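Local coordinates for protein 2-hydroxyisobutyryl-CoA synthetase (Aquincola tertiaricarbonis, PDB 6HE0) that belongs to the ANL superfamily of AMP-binding enzymes, pairing a large N-terminal part with a smaller C-terminal domain, at residues D99-Q104 and S128-R133; L298-I303 and R357-L362; G365-I370 and A479-L484. All coordinates share one frame; numbering follows the deposited sequence.

Contact 1: D99-Q104 and S128-R133; sequences DLRESQ and SGTTGR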
loop_
_atom_site.group_PDB
_atom_site.type_symbol
_atom_site.label_atom_id
_atom_site.label_comp_id
_atom_site.label_asym_id
_atom_site.label_seq_id
_atom_site.Cartn_x
_atom_site.Cartn_y
_atom_site.Cartn_z
ATOM N N ASP A 99 21.005 17.843 -7.566
ATOM C CA ASP A 99 20.511 18.733 -8.629
ATOM C C ASP A 99 18.991 18.598 -8.708
ATOM O O ASP A 99 18.272 19.597 -8.844
ATOM C CB ASP A 99 21.088 18.340 -10.001
ATOM C CG ASP A 99 22.585 18.229 -10.108
ATOM O OD1 ASP A 99 23.293 18.946 -9.357
ATOM O OD2 ASP A 99 23.052 17.480 -10.980
ATOM N N LEU A 100 18.513 17.344 -8.608
ATOM C CA LEU A 100 17.106 17.001 -8.666
ATOM C C LEU A 100 16.339 17.681 -7.520
ATOM O O LEU A 100 15.263 18.247 -7.740
ATOM C CB LEU A 100 16.994 15.476 -8.599
ATOM C CG LEU A 100 16.599 14.714 -9.875
ATOM C CD1 LEU A 100 17.225 15.295 -11.134
ATOM C CD2 LEU A 100 16.867 13.242 -9.734
ATOM N N ARG A 101 16.958 17.706 -6.326
ATOM C CA ARG A 101 16.431 18.315 -5.115
ATOM C C ARG A 101 16.322 19.846 -5.250
ATOM O O ARG A 101 15.305 20.426 -4.833
ATOM C CB ARG A 101 17.267 17.872 -3.902
ATOM C CG ARG A 101 16.608 18.147 -2.569
ATOM C CD ARG A 101 17.184 17.299 -1.455
ATOM N NE ARG A 101 17.700 18.101 -0.335
ATOM C CZ ARG A 101 16.955 18.699 0.599
ATOM N NH1 ARG A 101 17.534 19.385 1.576
ATOM N NH2 ARG A 101 15.628 18.629 0.551
ATOM N N GLU A 102 17.320 20.476 -5.896
ATOM C CA GLU A 102 17.383 21.923 -6.134
ATOM C C GLU A 102 16.376 22.367 -7.190
ATOM O O GLU A 102 15.775 23.446 -7.067
ATOM C CB GLU A 102 18.795 22.333 -6.556
ATOM C CG GLU A 102 19.451 23.346 -5.629
ATOM C CD GLU A 102 19.570 22.935 -4.169
ATOM O OE1 GLU A 102 18.978 23.633 -3.312
ATOM O OE2 GLU A 102 20.239 21.913 -3.881
ATOM N N SER A 103 16.188 21.532 -8.229
ATOM C CA SER A 103 15.244 21.812 -9.309
ATOM C C SER A 103 13.798 21.889 -8.727
ATOM O O SER A 103 13.044 22.803 -9.064
ATOM C CB SER A 103 15.367 20.750 -10.399
ATOM O OG SER A 103 14.394 20.938 -11.412
ATOM N N GLN A 104 13.464 20.957 -7.799
ATOM C CA GLN A 104 12.175 20.879 -7.113
ATOM C C GLN A 104 11.958 22.027 -6.127
ATOM O O GLN A 104 10.829 22.475 -5.964
ATOM C CB GLN A 104 12.013 19.519 -6.428
ATOM C CG GLN A 104 11.764 18.371 -7.426
ATOM C CD GLN A 104 11.158 17.147 -6.814
ATOM O OE1 GLN A 104 10.604 17.162 -5.716
ATOM N NE2 GLN A 104 11.170 16.067 -7.561
ATOM N N SER A 128 12.381 9.817 1.298
ATOM C CA SER A 128 12.629 10.338 2.633
ATOM C C SER A 128 14.132 10.543 2.669
ATOM O O SER A 128 14.820 10.265 1.677
ATOM C CB SER A 128 12.238 9.305 3.691
ATOM O OG SER A 128 10.832 9.189 3.839
ATOM N N GLY A 129 14.642 10.960 3.816
ATOM C CA GLY A 129 16.073 11.043 4.015
ATOM C C GLY A 129 16.652 12.421 4.082
ATOM O O GLY A 129 17.796 12.560 4.477
ATOM N N THR A 130 15.923 13.431 3.659
ATOM C CA THR A 130 16.493 14.759 3.706
ATOM C C THR A 130 15.721 15.678 4.616
ATOM O O THR A 130 14.489 15.581 4.731
ATOM C CB THR A 130 16.678 15.366 2.288
ATOM O OG1 THR A 130 15.399 15.512 1.663
ATOM C CG2 THR A 130 17.614 14.548 1.400
ATOM N N THR A 131 16.462 16.613 5.229
ATOM C CA THR A 131 15.902 17.716 6.002
ATOM C C THR A 131 15.269 18.655 4.943
ATOM O O THR A 131 15.618 18.580 3.755
ATOM C CB THR A 131 17.005 18.446 6.785
ATOM O OG1 THR A 131 18.059 18.816 5.884
ATOM C CG2 THR A 131 17.530 17.630 7.978
ATOM N N GLY A 132 14.352 19.506 5.363
ATOM C CA GLY A 132 13.706 20.410 4.424
ATOM C C GLY A 132 12.647 19.704 3.597
ATOM O O GLY A 132 12.094 18.687 4.030
ATOM N N ARG A 133 12.374 20.237 2.399
ATOM C CA ARG A 133 11.365 19.733 1.479
ATOM C C ARG A 133 11.785 18.381 0.855
ATOM O O ARG A 133 12.783 18.351 0.131
ATOM C CB ARG A 133 11.078 20.797 0.399
ATOM C CG ARG A 133 9.816 20.533 -0.412
ATOM C CD ARG A 133 9.825 21.269 -1.737
ATOM N NE ARG A 133 8.808 20.731 -2.643
ATOM C CZ ARG A 133 8.991 19.690 -3.454
ATOM N NH1 ARG A 133 10.170 19.064 -3.494
ATOM N NH2 ARG A 133 8.000 19.259 -4.223
HETATM O O HOH W 1 13.080 20.161 -2.783
#

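Contact 2: L298-I303 and R357-L362; sequences LCWQDI and RTYPRL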
loop_
_atom_site.group_PDB
_atom_site.type_symbol
_atom_site.label_atom_id
_atom_site.label_comp_id
_atom_site.label_asym_id
_atom_site.label_seq_id
_atom_site.Cartn_x
_atom_site.Cartn_y
_atom_site.Cartn_z
ATOM N N LEU A 298 21.379 -8.919 -14.426
ATOM C CA LEU A 298 21.535 -8.565 -15.830
ATOM C C LEU A 298 21.115 -7.115 -15.987
ATOM O O LEU A 298 20.203 -6.654 -15.281
ATOM C CB LEU A 298 20.643 -9.470 -16.684
ATOM C CG LEU A 298 21.297 -10.552 -17.550
ATOM C CD1 LEU A 298 22.381 -11.362 -16.817
ATOM C CD2 LEU A 298 20.253 -11.457 -18.131
ATOM N N CYS A 299 21.812 -6.380 -16.874
ATOM C CA CYS A 299 21.495 -4.992 -17.225
ATOM C C CYS A 299 20.620 -5.047 -18.462
ATOM O O CYS A 299 21.134 -5.304 -19.556
ATOM C CB CYS A 299 22.762 -4.181 -17.490
ATOM S SG CYS A 299 23.853 -4.038 -16.064
ATOM N N TRP A 300 19.299 -4.861 -18.286
ATOM C CA TRP A 300 18.288 -4.909 -19.357
ATOM C C TRP A 300 18.361 -3.579 -20.123
ATOM O O TRP A 300 17.521 -2.696 -19.935
ATOM C CB TRP A 300 16.903 -5.145 -18.723
ATOM C CG TRP A 300 16.766 -6.488 -18.071
ATOM C CD1 TRP A 300 17.390 -6.928 -16.930
ATOM C CD2 TRP A 300 15.928 -7.564 -18.509
ATOM N NE1 TRP A 300 17.019 -8.224 -16.656
ATOM C CE2 TRP A 300 16.116 -8.640 -17.605
ATOM C CE3 TRP A 300 15.027 -7.726 -19.585
ATOM C CZ2 TRP A 300 15.436 -9.863 -17.743
ATOM C CZ3 TRP A 300 14.368 -8.941 -19.726
ATOM C CH2 TRP A 300 14.571 -9.990 -18.811
ATOM N N GLN A 301 19.400 -3.451 -20.967
ATOM C CA GLN A 301 19.840 -2.243 -21.690
ATOM C C GLN A 301 18.794 -1.507 -22.525
ATOM O O GLN A 301 18.902 -0.281 -22.623
ATOM C CB GLN A 301 21.073 -2.519 -22.567
ATOM C CG GLN A 301 22.322 -2.950 -21.785
ATOM C CD GLN A 301 22.757 -1.954 -20.747
ATOM O OE1 GLN A 301 22.037 -1.658 -19.774
ATOM N NE2 GLN A 301 23.950 -1.415 -20.939
ATOM N N ASP A 302 17.823 -2.218 -23.138
ATOM C CA ASP A 302 16.787 -1.582 -23.963
ATOM C C ASP A 302 15.596 -1.033 -23.161
ATOM O O ASP A 302 14.650 -0.517 -23.758
ATOM C CB ASP A 302 16.316 -2.530 -25.064
ATOM C CG ASP A 302 15.890 -3.856 -24.496
ATOM O OD1 ASP A 302 16.778 -4.687 -24.209
ATOM O OD2 ASP A 302 14.687 -4.023 -24.240
ATOM N N ILE A 303 15.619 -1.158 -21.827
ATOM C CA ILE A 303 14.552 -0.616 -20.970
ATOM C C ILE A 303 15.147 0.656 -20.380
ATOM O O ILE A 303 14.560 1.727 -20.508
ATOM C CB ILE A 303 14.124 -1.618 -19.860
ATOM C CG1 ILE A 303 13.399 -2.849 -20.459
ATOM C CG2 ILE A 303 13.273 -0.896 -18.772
ATOM C CD1 ILE A 303 13.342 -4.073 -19.520
ATOM N N ARG A 357 20.386 -14.393 -22.536
ATOM C CA ARG A 357 20.217 -12.959 -22.753
ATOM C C ARG A 357 21.567 -12.337 -22.991
ATOM O O ARG A 357 22.531 -12.610 -22.261
ATOM C CB ARG A 357 19.438 -12.248 -21.628
ATOM C CG ARG A 357 17.956 -12.634 -21.608
ATOM C CD ARG A 357 17.167 -12.060 -20.438
ATOM N NE ARG A 357 15.773 -12.535 -20.417
ATOM C CZ ARG A 357 15.365 -13.690 -19.882
ATOM N NH1 ARG A 357 14.086 -14.022 -19.907
ATOM N NH2 ARG A 357 16.240 -14.522 -19.331
ATOM N N THR A 358 21.636 -11.555 -24.072
ATOM C CA THR A 358 22.815 -10.855 -24.565
ATOM C C THR A 358 22.933 -9.488 -23.851
ATOM O O THR A 358 23.076 -8.447 -24.487
ATOM C CB THR A 358 22.726 -10.775 -26.083
ATOM O OG1 THR A 358 21.427 -10.271 -26.423
ATOM C CG2 THR A 358 22.925 -12.136 -26.752
ATOM N N TYR A 359 22.882 -9.507 -22.512
ATOM C CA TYR A 359 22.978 -8.284 -21.725
ATOM C C TYR A 359 24.252 -8.277 -20.918
ATOM O O TYR A 359 24.670 -9.354 -20.453
ATOM C CB TYR A 359 21.807 -8.200 -20.708
ATOM C CG TYR A 359 20.441 -7.894 -21.281
ATOM C CD1 TYR A 359 20.261 -6.866 -22.203
ATOM C CD2 TYR A 359 19.315 -8.592 -20.856
ATOM C CE1 TYR A 359 19.007 -6.592 -22.740
ATOM C CE2 TYR A 359 18.062 -8.347 -21.409
ATOM C CZ TYR A 359 17.912 -7.343 -22.349
ATOM O OH TYR A 359 16.664 -7.041 -22.827
ATOM N N PRO A 360 24.808 -7.075 -20.611
ATOM C CA PRO A 360 25.913 -7.012 -19.628
ATOM C C PRO A 360 25.411 -7.562 -18.288
ATOM O O PRO A 360 24.202 -7.540 -17.998
ATOM C CB PRO A 360 26.204 -5.503 -19.487
ATOM C CG PRO A 360 25.591 -4.858 -20.685
ATOM C CD PRO A 360 24.408 -5.728 -21.060
ATOM N N ARG A 361 26.319 -8.116 -17.496
ATOM C CA ARG A 361 25.956 -8.700 -16.221
ATOM C C ARG A 361 26.732 -8.030 -15.081
ATOM O O ARG A 361 27.868 -7.605 -15.262
ATOM C CB ARG A 361 26.255 -10.213 -16.266
ATOM C CG ARG A 361 25.721 -10.996 -15.088
ATOM C CD ARG A 361 26.098 -12.448 -15.191
ATOM N NE ARG A 361 25.214 -13.273 -14.367
ATOM C CZ ARG A 361 25.276 -14.596 -14.299
ATOM N NH1 ARG A 361 26.184 -15.266 -15.004
ATOM N NH2 ARG A 361 24.424 -15.265 -13.532
ATOM N N LEU A 362 26.107 -7.986 -13.900
ATOM C CA LEU A 362 26.650 -7.535 -12.611
ATOM C C LEU A 362 26.782 -8.879 -11.825
ATOM O O LEU A 362 25.834 -9.283 -11.162
ATOM C CB LEU A 362 25.668 -6.533 -11.920
ATOM C CG LEU A 362 25.207 -5.302 -12.764
ATOM C CD1 LEU A 362 24.444 -4.303 -11.936
ATOM C CD2 LEU A 362 26.362 -4.630 -13.502
#

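Contact 3: G365-I370 and A479-L484; sequences GIFGRI and ALNQQL. With 8LE ([[(2~{R},3~{S},4~{R},5~{R})-5-(6-aminopurin-9-yl)-3,4-bis(oxidanyl)oxolan-2-yl]methoxy-oxidanyl-phosphoryl] 2-methyl-2-oxidanyl-propanoate), chain B.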
loop_
_atom_site.group_PDB
_atom_site.type_symbol
_atom_site.label_atom_id
_atom_site.label_comp_id
_atom_site.label_asym_id
_atom_site.label_seq_id
_atom_site.Cartn_x
_atom_site.Cartn_y
_atom_site.Cartn_z
ATOM N N GLY A 365 26.094 -8.475 -8.107
ATOM C CA GLY A 365 25.123 -7.432 -7.787
ATOM C C GLY A 365 25.807 -6.088 -7.598
ATOM O O GLY A 365 26.852 -5.792 -8.218
ATOM N N ILE A 366 25.217 -5.273 -6.725
ATOM C CA ILE A 366 25.674 -3.932 -6.417
ATOM C C ILE A 366 26.099 -3.878 -4.964
ATOM O O ILE A 366 25.379 -4.363 -4.088
ATOM C CB ILE A 366 24.536 -2.927 -6.751
ATOM C CG1 ILE A 366 24.286 -2.868 -8.292
ATOM C CG2 ILE A 366 24.840 -1.533 -6.183
ATOM C CD1 ILE A 366 22.959 -2.192 -8.723
ATOM N N PHE A 367 27.262 -3.276 -4.701
ATOM C CA PHE A 367 27.765 -3.124 -3.338
ATOM C C PHE A 367 28.718 -1.955 -3.205
ATOM O O PHE A 367 29.661 -1.823 -3.990
ATOM C CB PHE A 367 28.478 -4.404 -2.838
ATOM C CG PHE A 367 28.865 -4.277 -1.379
ATOM C CD1 PHE A 367 27.960 -4.608 -0.369
ATOM C CD2 PHE A 367 30.105 -3.766 -1.015
ATOM C CE1 PHE A 367 28.289 -4.410 0.978
ATOM C CE2 PHE A 367 30.427 -3.548 0.335
ATOM C CZ PHE A 367 29.532 -3.894 1.322
ATOM N N GLY A 368 28.550 -1.196 -2.142
ATOM C CA GLY A 368 29.471 -0.105 -1.873
ATOM C C GLY A 368 29.108 1.172 -2.587
ATOM O O GLY A 368 28.316 1.177 -3.539
ATOM N N ARG A 369 29.696 2.270 -2.107
ATOM C CA ARG A 369 29.391 3.614 -2.574
ATOM C C ARG A 369 30.611 4.467 -2.750
ATOM O O ARG A 369 31.631 4.231 -2.109
ATOM C CB ARG A 369 28.468 4.307 -1.544
ATOM C CG ARG A 369 27.136 3.613 -1.232
ATOM C CD ARG A 369 25.992 3.961 -2.151
ATOM N NE ARG A 369 25.911 5.404 -2.368
ATOM C CZ ARG A 369 25.133 5.988 -3.268
ATOM N NH1 ARG A 369 24.306 5.263 -4.013
ATOM N NH2 ARG A 369 25.177 7.298 -3.433
ATOM N N ILE A 370 30.483 5.528 -3.547
ATOM C CA ILE A 370 31.548 6.529 -3.746
ATOM C C ILE A 370 31.427 7.643 -2.704
ATOM O O ILE A 370 32.313 8.482 -2.567
ATOM C CB ILE A 370 31.619 7.063 -5.203
ATOM C CG1 ILE A 370 30.348 7.882 -5.587
ATOM C CG2 ILE A 370 31.884 5.906 -6.177
ATOM C CD1 ILE A 370 30.347 8.519 -7.027
ATOM N N ALA A 479 33.595 -8.422 5.003
ATOM C CA ALA A 479 34.566 -8.901 4.035
ATOM C C ALA A 479 34.475 -8.123 2.751
ATOM O O ALA A 479 35.514 -7.782 2.198
ATOM C CB ALA A 479 34.368 -10.376 3.768
ATOM N N LEU A 480 33.231 -7.773 2.320
ATOM C CA LEU A 480 32.956 -6.967 1.131
ATOM C C LEU A 480 33.471 -5.543 1.309
ATOM O O LEU A 480 34.027 -4.975 0.373
ATOM C CB LEU A 480 31.464 -6.988 0.793
ATOM C CG LEU A 480 30.974 -8.255 0.056
ATOM C CD1 LEU A 480 29.493 -8.489 0.300
ATOM C CD2 LEU A 480 31.230 -8.148 -1.442
ATOM N N ASN A 481 33.358 -4.986 2.519
ATOM C CA ASN A 481 33.904 -3.655 2.785
ATOM C C ASN A 481 35.448 -3.664 2.739
ATOM O O ASN A 481 36.031 -2.734 2.177
ATOM C CB ASN A 481 33.347 -3.056 4.079
ATOM C CG ASN A 481 31.928 -2.547 3.892
ATOM O OD1 ASN A 481 31.616 -1.912 2.902
ATOM N ND2 ASN A 481 31.028 -2.806 4.830
ATOM N N GLN A 482 36.096 -4.748 3.231
ATOM C CA GLN A 482 37.559 -4.884 3.202
ATOM C C GLN A 482 38.100 -5.041 1.773
ATOM O O GLN A 482 39.171 -4.521 1.474
ATOM C CB GLN A 482 38.024 -6.073 4.070
ATOM C CG GLN A 482 37.713 -5.920 5.559
ATOM C CD GLN A 482 37.905 -7.176 6.389
ATOM O OE1 GLN A 482 37.514 -7.217 7.535
ATOM N NE2 GLN A 482 38.522 -8.228 5.872
ATOM N N GLN A 483 37.402 -5.815 0.914
ATOM C CA GLN A 483 37.791 -6.058 -0.495
ATOM C C GLN A 483 37.714 -4.739 -1.326
ATOM O O GLN A 483 38.490 -4.561 -2.273
ATOM C CB GLN A 483 36.931 -7.192 -1.114
ATOM C CG GLN A 483 37.448 -7.783 -2.439
ATOM C CD GLN A 483 37.159 -6.980 -3.711
ATOM O OE1 GLN A 483 36.292 -6.089 -3.762
ATOM N NE2 GLN A 483 37.919 -7.259 -4.770
ATOM N N LEU A 484 36.818 -3.801 -0.938
ATOM C CA LEU A 484 36.699 -2.498 -1.615
ATOM C C LEU A 484 37.943 -1.661 -1.311
ATOM O O LEU A 484 38.235 -0.729 -2.052
ATOM C CB LEU A 484 35.426 -1.734 -1.180
ATOM C CG LEU A 484 34.098 -2.073 -1.885
ATOM C CD1 LEU A 484 33.005 -1.108 -1.456
ATOM C CD2 LEU A 484 34.231 -2.039 -3.426
HETATM C C2 8LE B . 22.349 -3.379 -3.632
HETATM C CAA 8LE B . 13.577 0.939 -5.757
HETATM C CAZ 8LE B . 14.701 0.347 -4.903
HETATM C CAB 8LE B . 15.761 -0.271 -5.809
HETATM O OAF 8LE B . 14.154 -0.696 -4.082
HETATM C CAS 8LE B . 15.292 1.461 -4.049
HETATM O OAD 8LE B . 15.644 1.284 -2.898
HETATM O OAQ 8LE B . 15.399 2.804 -4.592
HETATM P PBC 8LE B . 16.154 4.014 -3.857
HETATM O OAI 8LE B . 16.319 5.140 -4.856
HETATM O OAE 8LE B . 15.420 4.523 -2.656
HETATM O "O5'" 8LE B . 17.587 3.519 -3.343
HETATM C "C5'" 8LE B . 18.540 3.011 -4.259
HETATM C "C4'" 8LE B . 19.811 2.746 -3.482
HETATM O "O4'" 8LE B . 19.635 1.661 -2.552
HETATM C "C3'" 8LE B . 20.876 2.312 -4.459
HETATM O "O3'" 8LE B . 21.711 3.437 -4.728
HETATM C "C2'" 8LE B . 21.625 1.198 -3.741
HETATM O "O2'" 8LE B . 22.679 1.732 -2.943
HETATM C "C1'" 8LE B . 20.614 0.630 -2.761
HETATM N N9 8LE B . 20.024 -0.587 -3.386
HETATM C C8 8LE B . 18.787 -0.700 -3.898
HETATM N N7 8LE B . 18.624 -1.948 -4.374
HETATM C C5 8LE B . 19.796 -2.598 -4.222
HETATM C C4 8LE B . 20.677 -1.736 -3.593
HETATM N N3 8LE B . 21.943 -2.152 -3.284
HETATM N N1 8LE B . 21.499 -4.251 -4.206
HETATM C C6 8LE B . 20.237 -3.886 -4.532
HETATM N N6 8LE B . 19.408 -4.771 -5.125
#

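Contact 1: D99-Q104 and S128-R133
Two arginines reach past each other between helix 97-106 and the loop 128-133: Arg101 enters the bend of the loop, and Arg133 returns to Gln104. Arg101 NH1 gives Thr131 O a weak hydrogen bond, 3.0 Å long but with an N-H...O angle of only 121°. The other terminal nitrogen, Arg101 NH2, lies 2.9 Å from Arg133 O, which sits at the guanidinium edge. One face of this guanidinium is covered by Thr130, whose CB stands over the centre of the group and 3.7 Å from Arg101 CZ. The first torsion (chi1 -165°, CG anti to N) sends the Arg101 chain out from the helix, and a bend at chi3 turns the head group to the loop.

Arg133 makes the straighter bond. Arg133 NH1 donates to Gln104 OE1 at 3.0 Å and 163°, meeting a lone pair in the carbonyl plane, although the amide and guanidinium planes stand nearly perpendicular. Gln104 O lies over a face of the same guanidinium. A water ties the two halves together, donating to Arg101 O at 3.0 Å and accepting from Arg133 NH1 at 3.2 Å.

Further out, Gln104 NE2 is held by Tyr113 OH and Ala136 O, while Arg133 NH2 bonds to Pro109 O. Helix 383-391 packs on Thr130 and Thr131, and Met213 of the second subunit touches Arg133. The Ser-Gly-Thr-Thr-Gly run of 128-132 is the glycine- and threonine-rich signature loop of ANL enzymes, often likened to a P-loop, here held against helix 97-106 by Arg101 within the loop and by the bond from Arg133, the residue that follows it.

Contact 2: L298-I303 and R357-L362
Leu298 and Arg361 pair where two antiparallel strands meet, and the contact grows from there into a buried junction of loops: strand 361-362 lies at the edge of a three-stranded sheet in which 297-299 is the middle strand. The two residues form a non-hydrogen-bonded pair, their CA atoms 4.4 Å apart. Beside it Cys299 N donates to Pro360 O at 2.9 Å, almost straight at 173°. The methyls of Leu298 divide their work, CD1 lying on Arg361 CG and CD2 on Arg357 CB. On another side, Cys299 SG packs against Leu362 CD2 at 3.6 Å.

Beyond the strands the chain swings over Tyr359. Trp300 centres an inverse gamma turn, and its CA stands 3.8 Å from the centroid of the Tyr359 ring, only 7° off the normal, a CH-pi contact over the face. The indole slants across the phenol with the five-membered ring's plane at 40° to it, so that Tyr359 CE2 comes over the rim of one indole face, 3.6 Å from Trp300 CE3. Asp302 fixes the far end of the ring: Asp302 OD1 lies in the ring plane and accepts the bond from Tyr359 OH at 2.7 Å on its syn lone pair. With CG between N and the carbonyl carbon, Asp302 turns its carboxylate to that hydroxyl. Gln301 CG rests 3.5 Å from Pro360 CD.

Salt bridges from Asp302 OD2 to Arg38 and Arg153 probably keep the carboxylate ionised, while Arg357 NE pairs with Glu39. Glu39, on helix 36-40, also touches Trp300 and Tyr359, helix 43-64 touches Gln301 and Tyr359, helix 141-157 flanks Trp300 and Ile303, and strand 304-310 continues the chain into another sheet.

Contact 3: G365-I370 and A479-L484
Phe367 carries this contact to Leu480, Asn481 and Leu484, and the residue before it, Ile366, serves the ligand instead. Ile366 O lies 3.2 Å from C2 of the 8LE adenine, and its CB and CG2 also lie close to that atom, so adjacent residues of strand 366-369 turn to the ligand and to the helix.

Phe367 has its CG anti to N (chi1 -174°), which extends the ring across to helix 475-486. Leu480 CB covers one face in a CH-pi contact, 3.8 Å from the ring centroid and 18° off its normal. Asn481 comes to the edge: OD1 is 3.3 Å from Phe367 CE2, where the partly positive ring hydrogens would suit a carbonyl oxygen. Leu484 also reaches the edge, with CD1 4.0 Å from Phe367 CD2. No hydrogen bond joins the two segments.

At Gly368 the backbone itself becomes the surface. Its phi is positive, and Leu484 CD1 lies 3.7 Å from Gly368 CA, directly against the main chain. Arg369 then turns from the helix; bent at chi2 and chi3, it folds its guanidinium so that O3' of 8LE meets its edge, 3.3 Å from Arg369 NH1. Salt bridges from Arg369 NH1 to Asp344 and from NH2 to Asp371 hold that group in place.

The strand and helix axes approach to 9.0 Å and cross at -62°. Strand 366-369 is the outermost of an antiparallel sheet, bonded to strand 340-347, and helix 475-486, near the chain's C-terminal end, packs across it, with Pro253 touching Phe367 and Val257 touching Leu480.

Contacts 1 and 2 lie on opposite sides of the chain's centre, their centres 31 Å apart and their nearest atoms about 16 Å apart. Contact 3 stands 27 Å from contact 1 and 21 Å from contact 2, centre to centre. Contact 3 touches 8LE directly, through Ile366 and Arg369. The other two approach the ligand without reaching it: the side chain of Leu362 in contact 2 is about 8 Å from 8LE, and that of Thr130 in contact 1 about 11 Å. Contacts 2 and 3 adjoin in sequence: strand 361-362 is followed, after a short connection, by strand 366-369 of another sheet, so the chain passes from the buried junction to the adenine pocket.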